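Local coordinates for endoglucanase, glycoside hydrolase family 5 protein (Cytophaga hutchinsonii, PDB 5IHS) that probably hydrolyses internal beta-1,4-glucosidic bonds of cellulose as a family 5 endoglucanase, at residues Y155-E160 / T180-Y185; P173-V178 / N208-Q213. One frame throughout, in Å; residues are numbered along the deposited sequence. Where two conformers were deposited one is given.

Contact 1: residues Y155-E160 / T180-Y185; sequences YEVYNE and TKIRVY
Tyr155, on strand 153-156, and Ile182, on helix 167-185, are the pair whose backbones come nearest, CA to CA 8.8 Å, and side chains alone bridge the gap. The tyrosine ring runs out toward the helix while the isoleucine reaches back along it toward the strand. The branch methyl CG2 of Ile182 sits over one face of the Tyr155 ring in a CH-pi contact, 4.0 Å from the ring centroid and displaced toward the rim at CE2. With chi1 at -69°, CG2 is anti to the backbone N while CG1 carries CD1 the other way. CD1 of Ile182 also meets CG1 of Val157 at 4.0 Å. A branched isoleucine suits the place because one methyl covers the ring face and the other its root at CB and CG. Tyrosine offers that flat face and also a hydroxyl, which is buried and hydrogen-bonded to Asp186. Replacing Tyr155 by an alanine is likely to open a gap under the Ile182 methyls and leave Asp186 without its hydroxyl partner. Strand 153-156, helix 167-185 and strand 191-193 form a beta-alpha-beta crossover, and this apolar layer between strand and helix is characteristic of a TIM barrel.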
ATOM      1  N   TYR A 155      -7.947  -1.371  -3.435  1.00  6.64           N
ATOM      2  CA  TYR A 155      -7.430  -2.593  -4.042  1.00  6.58           C
ATOM      3  C   TYR A 155      -6.083  -2.323  -4.701  1.00  6.63           C
ATOM      4  O   TYR A 155      -5.910  -1.298  -5.361  1.00  8.80           O
ATOM      5  CB  TYR A 155      -8.388  -3.128  -5.104  1.00  7.32           C
ATOM      6  CG  TYR A 155      -9.793  -3.368  -4.617  1.00  7.31           C
ATOM      7  CD1 TYR A 155     -10.154  -4.571  -4.034  1.00  7.96           C
ATOM      8  CD2 TYR A 155     -10.767  -2.396  -4.751  1.00  7.79           C
ATOM      9  CE1 TYR A 155     -11.450  -4.794  -3.598  1.00  9.16           C
ATOM     10  CE2 TYR A 155     -12.069  -2.611  -4.322  1.00  8.35           C
ATOM     11  CZ  TYR A 155     -12.403  -3.810  -3.748  1.00  8.93           C
ATOM     12  OH  TYR A 155     -13.682  -4.052  -3.295  1.00 10.00           O
ATOM     13  N   GLU A 156      -5.140  -3.259  -4.567  1.00  6.18           N
ATOM     14  CA  GLU A 156      -3.821  -3.166  -5.197  1.00  6.05           C
ATOM     15  C   GLU A 156      -3.592  -4.487  -5.932  1.00  6.10           C
ATOM     16  O   GLU A 156      -3.307  -5.522  -5.324  1.00  6.52           O
ATOM     17  CB  GLU A 156      -2.752  -2.851  -4.155  1.00  5.81           C
ATOM     18  CG  GLU A 156      -1.345  -2.831  -4.729  1.00  6.44           C
ATOM     19  CD  GLU A 156      -0.271  -2.494  -3.712  1.00  6.49           C
ATOM     20  OE1 GLU A 156      -0.572  -2.406  -2.500  1.00  6.96           O
ATOM     21  OE2 GLU A 156       0.901  -2.302  -4.148  1.00  6.62           O
ATOM     22  N   VAL A 157      -3.757  -4.458  -7.259  1.00  6.14           N
ATOM     23  CA  VAL A 157      -3.926  -5.698  -8.024  1.00  6.17           C
ATOM     24  C   VAL A 157      -2.636  -6.386  -8.446  1.00  6.30           C
ATOM     25  O   VAL A 157      -2.688  -7.552  -8.862  1.00  7.15           O
ATOM     26  CB  VAL A 157      -4.828  -5.478  -9.255  1.00  7.60           C
ATOM     27  CG1 VAL A 157      -6.220  -5.026  -8.815  1.00  8.29           C
ATOM     28  CG2 VAL A 157      -4.215  -4.493 -10.245  1.00  8.65           C
ATOM     29  N   TYR A 158      -1.488  -5.723  -8.344  1.00  6.22           N
ATOM     30  CA  TYR A 158      -0.231  -6.320  -8.820  1.00  6.39           C
ATOM     31  C   TYR A 158       0.932  -5.559  -8.166  1.00  6.05           C
ATOM     32  O   TYR A 158       1.445  -4.600  -8.742  1.00  6.40           O
ATOM     33  CB  TYR A 158      -0.156  -6.239 -10.340  1.00  7.44           C
ATOM     34  CG  TYR A 158       0.944  -7.036 -11.021  1.00  7.43           C
ATOM     35  CD1 TYR A 158       2.031  -7.538 -10.320  1.00  7.01           C
ATOM     36  CD2 TYR A 158       0.881  -7.279 -12.390  1.00  7.91           C
ATOM     37  CE1 TYR A 158       3.029  -8.251 -10.968  1.00  7.62           C
ATOM     38  CE2 TYR A 158       1.867  -7.990 -13.042  1.00  8.41           C
ATOM     39  CZ  TYR A 158       2.941  -8.472 -12.326  1.00  7.79           C
ATOM     40  OH  TYR A 158       3.954  -9.181 -12.929  1.00  9.15           O
ATOM     41  N   ASN A 159       1.369  -6.028  -6.988  1.00  6.33           N
ATOM     42  CA  ASN A 159       2.410  -5.356  -6.213  1.00  6.14           C
ATOM     43  C   ASN A 159       3.559  -4.799  -7.055  1.00  6.25           C
ATOM     44  O   ASN A 159       3.741  -3.574  -7.124  1.00  6.08           O
ATOM     45  CB  ASN A 159       2.950  -6.346  -5.181  1.00  6.46           C
ATOM     46  CG  ASN A 159       4.175  -5.831  -4.456  1.00  6.58           C
ATOM     47  OD1 ASN A 159       4.196  -4.693  -4.007  1.00  7.33           O
ATOM     48  ND2 ASN A 159       5.218  -6.653  -4.356  1.00  7.42           N
ATOM     49  N   GLU A 160       4.357  -5.693  -7.652  1.00  6.07           N
ATOM     50  CA  GLU A 160       5.627  -5.314  -8.273  1.00  6.63           C
ATOM     51  C   GLU A 160       5.898  -6.153  -9.508  1.00  7.00           C
ATOM     52  O   GLU A 160       6.610  -7.171  -9.454  1.00  7.38           O
ATOM     53  CB  GLU A 160       6.792  -5.422  -7.298  1.00  6.97           C
ATOM     54  CG  GLU A 160       6.928  -4.219  -6.403  1.00  7.42           C
ATOM     55  CD  GLU A 160       8.162  -4.259  -5.523  1.00  8.05           C
ATOM     56  OE1 GLU A 160       8.971  -5.211  -5.654  1.00  9.60           O
ATOM     57  OE2 GLU A 160       8.346  -3.325  -4.709  1.00  8.16           O
ATOM     58  N   THR A 180     -12.274  -5.015 -14.286  1.00  9.94           N
ATOM     59  CA  THR A 180     -13.636  -5.334 -14.698  1.00 10.94           C
ATOM     60  C   THR A 180     -14.317  -6.226 -13.672  1.00 11.33           C
ATOM     61  O   THR A 180     -15.489  -6.023 -13.340  1.00 12.48           O
ATOM     62  CB  THR A 180     -13.616  -5.994 -16.076  1.00 12.40           C
ATOM     63  OG1 THR A 180     -13.095  -5.061 -17.027  1.00 12.92           O
ATOM     64  CG2 THR A 180     -15.015  -6.415 -16.504  1.00 14.48           C
ATOM     65  N   LYS A 181     -13.599  -7.222 -13.159  1.00 11.11           N
ATOM     66  CA  LYS A 181     -14.173  -8.109 -12.153  1.00 11.00           C
ATOM     67  C   LYS A 181     -14.506  -7.366 -10.861  1.00 10.74           C
ATOM     68  O   LYS A 181     -15.574  -7.575 -10.272  1.00 11.67           O
ATOM     69  CB  LYS A 181     -13.239  -9.286 -11.896  1.00 12.22           C
ATOM     70  CG  LYS A 181     -13.129 -10.253 -13.066  1.00 13.59           C
ATOM     71  CD  LYS A 181     -14.369 -11.132 -13.202  1.00 16.76           C
ATOM     72  CE  LYS A 181     -14.227 -12.146 -14.321  1.00 19.87           C
ATOM     73  NZ  LYS A 181     -14.374 -11.499 -15.630  1.00 22.27           N
ATOM     74  N   ILE A 182     -13.607  -6.499 -10.395  1.00 10.11           N
ATOM     75  CA  ILE A 182     -13.884  -5.724  -9.187  1.00  9.62           C
ATOM     76  C   ILE A 182     -15.124  -4.860  -9.377  1.00  9.80           C
ATOM     77  O   ILE A 182     -15.986  -4.770  -8.491  1.00 10.50           O
ATOM     78  CB  ILE A 182     -12.660  -4.868  -8.820  1.00  9.06           C
ATOM     79  CG1 ILE A 182     -11.510  -5.759  -8.343  1.00  8.88           C
ATOM     80  CG2 ILE A 182     -13.021  -3.858  -7.740  1.00  9.41           C
ATOM     81  CD1 ILE A 182     -10.193  -5.021  -8.190  1.00  8.16           C
ATOM     82  N   ARG A 183     -15.216  -4.197 -10.531  1.00 10.01           N
ATOM     83  CA  ARG A 183     -16.263  -3.222 -10.799  1.00 11.18           C
ATOM     84  C   ARG A 183     -17.648  -3.850 -10.947  1.00 12.61           C
ATOM     85  O   ARG A 183     -18.644  -3.118 -10.901  1.00 14.23           O
ATOM     86  CB  ARG A 183     -15.866  -2.373 -12.020  1.00 11.59           C
ATOM     87  CG  ARG A 183     -14.655  -1.472 -11.770  1.00 12.42           C
ATOM     88  CD  ARG A 183     -15.007  -0.321 -10.841  1.00 13.16           C
ATOM     89  NE  ARG A 183     -13.886   0.590 -10.612  1.00 12.36           N
ATOM     90  CZ  ARG A 183     -13.375   0.936  -9.433  1.00 11.20           C
ATOM     91  NH1 ARG A 183     -13.846   0.434  -8.295  1.00 11.62           N
ATOM     92  NH2 ARG A 183     -12.357   1.803  -9.404  1.00 10.65           N
ATOM     93  N   VAL A 184     -17.752  -5.176 -11.095  1.00 12.63           N
ATOM     94  CA  VAL A 184     -19.061  -5.829 -11.013  1.00 14.10           C
ATOM     95  C   VAL A 184     -19.715  -5.519  -9.676  1.00 13.97           C
ATOM     96  O   VAL A 184     -20.930  -5.311  -9.594  1.00 15.68           O
ATOM     97  CB  VAL A 184     -18.920  -7.355 -11.207  1.00 14.60           C
ATOM     98  CG1 VAL A 184     -20.235  -8.078 -10.920  1.00 15.32           C
ATOM     99  CG2 VAL A 184     -18.432  -7.691 -12.601  1.00 15.37           C
ATOM    100  N   TYR A 185     -18.921  -5.519  -8.602  1.00 12.33           N
ATOM    101  CA  TYR A 185     -19.422  -5.445  -7.238  1.00 12.89           C
ATOM    102  C   TYR A 185     -19.037  -4.176  -6.500  1.00 13.56           C
ATOM    103  O   TYR A 185     -19.681  -3.846  -5.503  1.00 16.01           O
ATOM    104  CB  TYR A 185     -18.894  -6.631  -6.413  1.00 13.42           C
ATOM    105  CG  TYR A 185     -19.355  -7.966  -6.915  1.00 14.60           C
ATOM    106  CD1 TYR A 185     -20.670  -8.366  -6.742  1.00 16.25           C
ATOM    107  CD2 TYR A 185     -18.484  -8.837  -7.551  1.00 15.86           C
ATOM    108  CE1 TYR A 185     -21.115  -9.584  -7.204  1.00 17.73           C
ATOM    109  CE2 TYR A 185     -18.922 -10.069  -8.024  1.00 17.61           C
ATOM    110  CZ  TYR A 185     -20.238 -10.435  -7.842  1.00 18.68           C
ATOM    111  OH  TYR A 185     -20.702 -11.651  -8.297  1.00 20.92           O
TER

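Contact 2: residues P173-V178 / N208-Q213; sequences PYAEGV and NPITRQ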
ATOM      1  N   PRO A 173      -3.142  -5.211 -19.733  1.00  9.75           N
ATOM      2  CA  PRO A 173      -4.230  -6.170 -19.997  1.00 10.09           C
ATOM      3  C   PRO A 173      -4.603  -6.993 -18.774  1.00  9.62           C
ATOM      4  O   PRO A 173      -5.794  -7.242 -18.540  1.00  9.95           O
ATOM      5  CB  PRO A 173      -3.682  -7.029 -21.148  1.00 11.92           C
ATOM      6  CG  PRO A 173      -2.623  -6.217 -21.766  1.00 11.84           C
ATOM      7  CD  PRO A 173      -2.020  -5.391 -20.675  1.00 10.28           C
ATOM      8  N   TYR A 174      -3.618  -7.424 -17.978  1.00  9.08           N
ATOM      9  CA  TYR A 174      -3.925  -8.125 -16.736  1.00  8.72           C
ATOM     10  C   TYR A 174      -4.781  -7.252 -15.828  1.00  8.35           C
ATOM     11  O   TYR A 174      -5.812  -7.696 -15.298  1.00  8.70           O
ATOM     12  CB  TYR A 174      -2.630  -8.525 -16.013  1.00  9.11           C
ATOM     13  CG  TYR A 174      -2.868  -8.786 -14.543  1.00  8.35           C
ATOM     14  CD1 TYR A 174      -3.308 -10.029 -14.099  1.00  8.97           C
ATOM     15  CD2 TYR A 174      -2.699  -7.786 -13.598  1.00  8.18           C
ATOM     16  CE1 TYR A 174      -3.563 -10.267 -12.761  1.00  8.75           C
ATOM     17  CE2 TYR A 174      -2.953  -8.021 -12.267  1.00  7.94           C
ATOM     18  CZ  TYR A 174      -3.392  -9.258 -11.851  1.00  8.41           C
ATOM     19  OH  TYR A 174      -3.662  -9.526 -10.532  1.00  8.42           O
ATOM     20  N   ALA A 175      -4.364  -6.000 -15.638  1.00  8.20           N
ATOM     21  CA  ALA A 175      -5.058  -5.121 -14.704  1.00  8.28           C
ATOM     22  C   ALA A 175      -6.470  -4.822 -15.174  1.00  8.55           C
ATOM     23  O   ALA A 175      -7.399  -4.778 -14.366  1.00  9.01           O
ATOM     24  CB  ALA A 175      -4.276  -3.823 -14.507  1.00  9.27           C
ATOM     25  N   GLU A 176      -6.644  -4.591 -16.470  1.00  9.09           N
ATOM     26  CA  GLU A 176      -7.974  -4.328 -17.002  1.00 10.14           C
ATOM     27  C   GLU A 176      -8.924  -5.491 -16.732  1.00 10.11           C
ATOM     28  O   GLU A 176     -10.097  -5.278 -16.406  1.00 10.56           O
ATOM     29  CB  GLU A 176      -7.868  -3.987 -18.489  1.00 12.15           C
ATOM     30  CG  GLU A 176      -7.279  -2.599 -18.700  1.00 15.51           C
ATOM     31  CD  GLU A 176      -7.010  -2.265 -20.139  1.00 20.43           C
ATOM     32  OE1 GLU A 176      -6.665  -3.181 -20.922  1.00 22.32           O
ATOM     33  OE2 GLU A 176      -7.134  -1.072 -20.481  1.00 22.24           O
ATOM     34  N   GLY A 177      -8.442  -6.731 -16.869  1.00 10.44           N
ATOM     35  CA  GLY A 177      -9.287  -7.878 -16.579  1.00 10.92           C
ATOM     36  C   GLY A 177      -9.710  -7.935 -15.123  1.00 10.66           C
ATOM     37  O   GLY A 177     -10.860  -8.254 -14.810  1.00 11.72           O
ATOM     38  N   VAL A 178      -8.782  -7.640 -14.210  1.00  9.19           N
ATOM     39  CA  VAL A 178      -9.109  -7.643 -12.785  1.00  8.64           C
ATOM     40  C   VAL A 178     -10.026  -6.473 -12.430  1.00  8.76           C
ATOM     41  O   VAL A 178     -10.976  -6.625 -11.652  1.00  9.03           O
ATOM     42  CB  VAL A 178      -7.829  -7.659 -11.930  1.00  8.25           C
ATOM     43  CG1 VAL A 178      -8.172  -7.548 -10.446  1.00  8.59           C
ATOM     44  CG2 VAL A 178      -7.038  -8.941 -12.175  1.00  9.49           C
ATOM     45  N   ASN A 208       0.183   5.529 -21.394  1.00 10.66           N
ATOM     46  CA  ASN A 208      -0.908   4.683 -21.869  1.00 10.08           C
ATOM     47  C   ASN A 208      -1.755   4.276 -20.678  1.00  8.79           C
ATOM     48  O   ASN A 208      -1.791   3.097 -20.287  1.00  8.91           O
ATOM     49  CB  ASN A 208      -0.375   3.459 -22.605  1.00 12.02           C
ATOM     50  CG  ASN A 208      -1.489   2.597 -23.168  1.00 14.97           C
ATOM     51  OD1 ASN A 208      -2.621   3.059 -23.383  1.00 16.95           O
ATOM     52  ND2 ASN A 208      -1.179   1.335 -23.398  1.00 16.11           N
ATOM     53  N   PRO A 209      -2.464   5.231 -20.081  1.00  8.73           N
ATOM     54  CA  PRO A 209      -3.182   4.948 -18.841  1.00  8.46           C
ATOM     55  C   PRO A 209      -4.416   4.094 -19.067  1.00  8.05           C
ATOM     56  O   PRO A 209      -4.955   3.970 -20.171  1.00  8.69           O
ATOM     57  CB  PRO A 209      -3.568   6.342 -18.339  1.00  9.72           C
ATOM     58  CG  PRO A 209      -3.655   7.171 -19.593  1.00 10.97           C
ATOM     59  CD  PRO A 209      -2.534   6.661 -20.437  1.00 10.27           C
ATOM     60  N   ILE A 210      -4.860   3.492 -17.971  1.00  7.96           N
ATOM     61  CA  ILE A 210      -6.142   2.799 -17.927  1.00  8.28           C
ATOM     62  C   ILE A 210      -7.219   3.870 -17.790  1.00  8.37           C
ATOM     63  O   ILE A 210      -7.322   4.539 -16.761  1.00 10.06           O
ATOM     64  CB  ILE A 210      -6.186   1.803 -16.766  1.00  8.72           C
ATOM     65  CG1 ILE A 210      -5.141   0.707 -16.993  1.00  9.19           C
ATOM     66  CG2 ILE A 210      -7.577   1.190 -16.647  1.00 10.58           C
ATOM     67  CD1 ILE A 210      -4.841  -0.127 -15.762  1.00 10.48           C
ATOM     68  N   THR A 211      -8.004   4.048 -18.843  1.00  8.87           N
ATOM     69  CA  THR A 211      -8.962   5.152 -18.939  1.00 10.08           C
ATOM     70  C   THR A 211     -10.290   4.720 -18.322  1.00 10.15           C
ATOM     71  O   THR A 211     -11.318   4.548 -18.984  1.00 11.82           O
ATOM     72  CB  THR A 211      -9.076   5.612 -20.390  1.00 12.96           C
ATOM     73  OG1 THR A 211      -9.276   4.476 -21.233  1.00 14.69           O
ATOM     74  CG2 THR A 211      -7.789   6.330 -20.829  1.00 13.61           C
ATOM     75  N   ARG A 212     -10.228   4.517 -17.003  0.51  9.31           N
ATOM     76  CA  ARG A 212     -11.355   4.085 -16.191  0.51  9.75           C
ATOM     77  C   ARG A 212     -11.357   4.904 -14.904  0.51  9.91           C
ATOM     78  O   ARG A 212     -10.342   5.490 -14.517  0.51  9.69           O
ATOM     79  CB  ARG A 212     -11.276   2.576 -15.883  0.51 10.55           C
ATOM     80  CG  ARG A 212     -11.201   1.711 -17.142  0.51 10.61           C
ATOM     81  CD  ARG A 212     -11.127   0.224 -16.845  0.51 11.26           C
ATOM     82  NE  ARG A 212     -11.015  -0.548 -18.079  0.51 11.14           N
ATOM     83  CZ  ARG A 212     -11.032  -1.872 -18.140  0.51 11.49           C
ATOM     84  NH1 ARG A 212     -11.161  -2.586 -17.035  0.51 11.28           N
ATOM     85  NH2 ARG A 212     -10.913  -2.489 -19.307  0.51 12.17           N
ATOM     86  N   GLN A 213     -12.510   4.941 -14.239  1.00 11.79           N
ATOM     87  CA  GLN A 213     -12.665   5.763 -13.050  1.00 12.67           C
ATOM     88  C   GLN A 213     -11.852   5.236 -11.867  1.00 10.65           C
ATOM     89  O   GLN A 213     -11.800   4.033 -11.619  1.00 10.22           O
ATOM     90  CB  GLN A 213     -14.147   5.766 -12.685  1.00 17.76           C
ATOM     91  CG  GLN A 213     -14.526   6.666 -11.536  1.00 22.72           C
ATOM     92  CD  GLN A 213     -14.475   8.138 -11.904  1.00 27.38           C
ATOM     93  OE1 GLN A 213     -14.784   8.516 -13.040  1.00 29.69           O
ATOM     94  NE2 GLN A 213     -14.083   8.977 -10.943  1.00 29.13           N
TER
HETATM   95  O   HOH W   1     -11.276  -5.482 -19.356  1.00 29.01           O
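Arg212 reaches Glu176 through a chain extended from CG to NE, and its chi1 of -57° sets CG anti to the carbonyl carbon; Glu176 has its own CG beside the backbone N and runs out straight beyond it. Arg212 has two conformers, and the contacts given here belong to one of them, so they are probably not permanent. The two side chains cross at about a right angle, and the methylenes of the glutamate lie over one face of the guanidinium, with CB of Glu176 3.5 Å from NH2 of Arg212. Arginine suits this site since its flat, delocalised group can rest on aliphatic carbon while its N-H groups at the rim donate to oxygens. NH1 of Arg212 donates to the helix carbonyl O of Glu176 at 3.0 Å, a bent bond of 141° with the carbonyl oxygen 23° out of the guanidinium plane. Thr180 OG1 is hydrogen-bonded to the same carbonyl. A water at the guanidinium edge accepts from NH2 of Arg212, also at 3.0 Å, and donates a weak bond to that oxygen, linking the two residues a second time. The glutamate carboxylate stays apart: OE2 of Glu176 is 4.2 Å from NH2 of Arg212 and well out of the guanidinium plane, so the opposite charges probably attract without any N-H aimed at the oxygen.

Deeper in, the contact turns apolar. CD1 of Ile210 meets CB of Ala175 at 3.9 Å; a long isoleucine projects from the loop, and the short alanine lets its end come close to the helix. The inverse gamma turn centred on Thr211 separates buried Ile210 from exposed Arg212. Ile210 also packs on Ile179 of helix 167-185 and on Val193, which Ala175 touches as well, so the loop between helix 202-207 and strand 215-221 lies against helix 167-185 with strand 191-193 beneath.

Contacts 1 and 2 have centres about 9 Å apart and share helix 167-185, the first using its C-terminal part and the second its middle. Along the chain their segments alternate: 155-160, 173-178, 180-185, then 208-213. Direct ties join the two: Val157 O is probably hydrogen-bonded to Tyr174 OH, Val157 packs on Val178, and Arg183 NH2 probably bonds Gln213 O. Contact 1 packs a helix on its own strand of the eight-stranded barrel, and contact 2 ties that helix to the loop leading into strand 215-221. Both thus belong to the TIM barrel, the scaffold on which family 5 enzymes carry their active site.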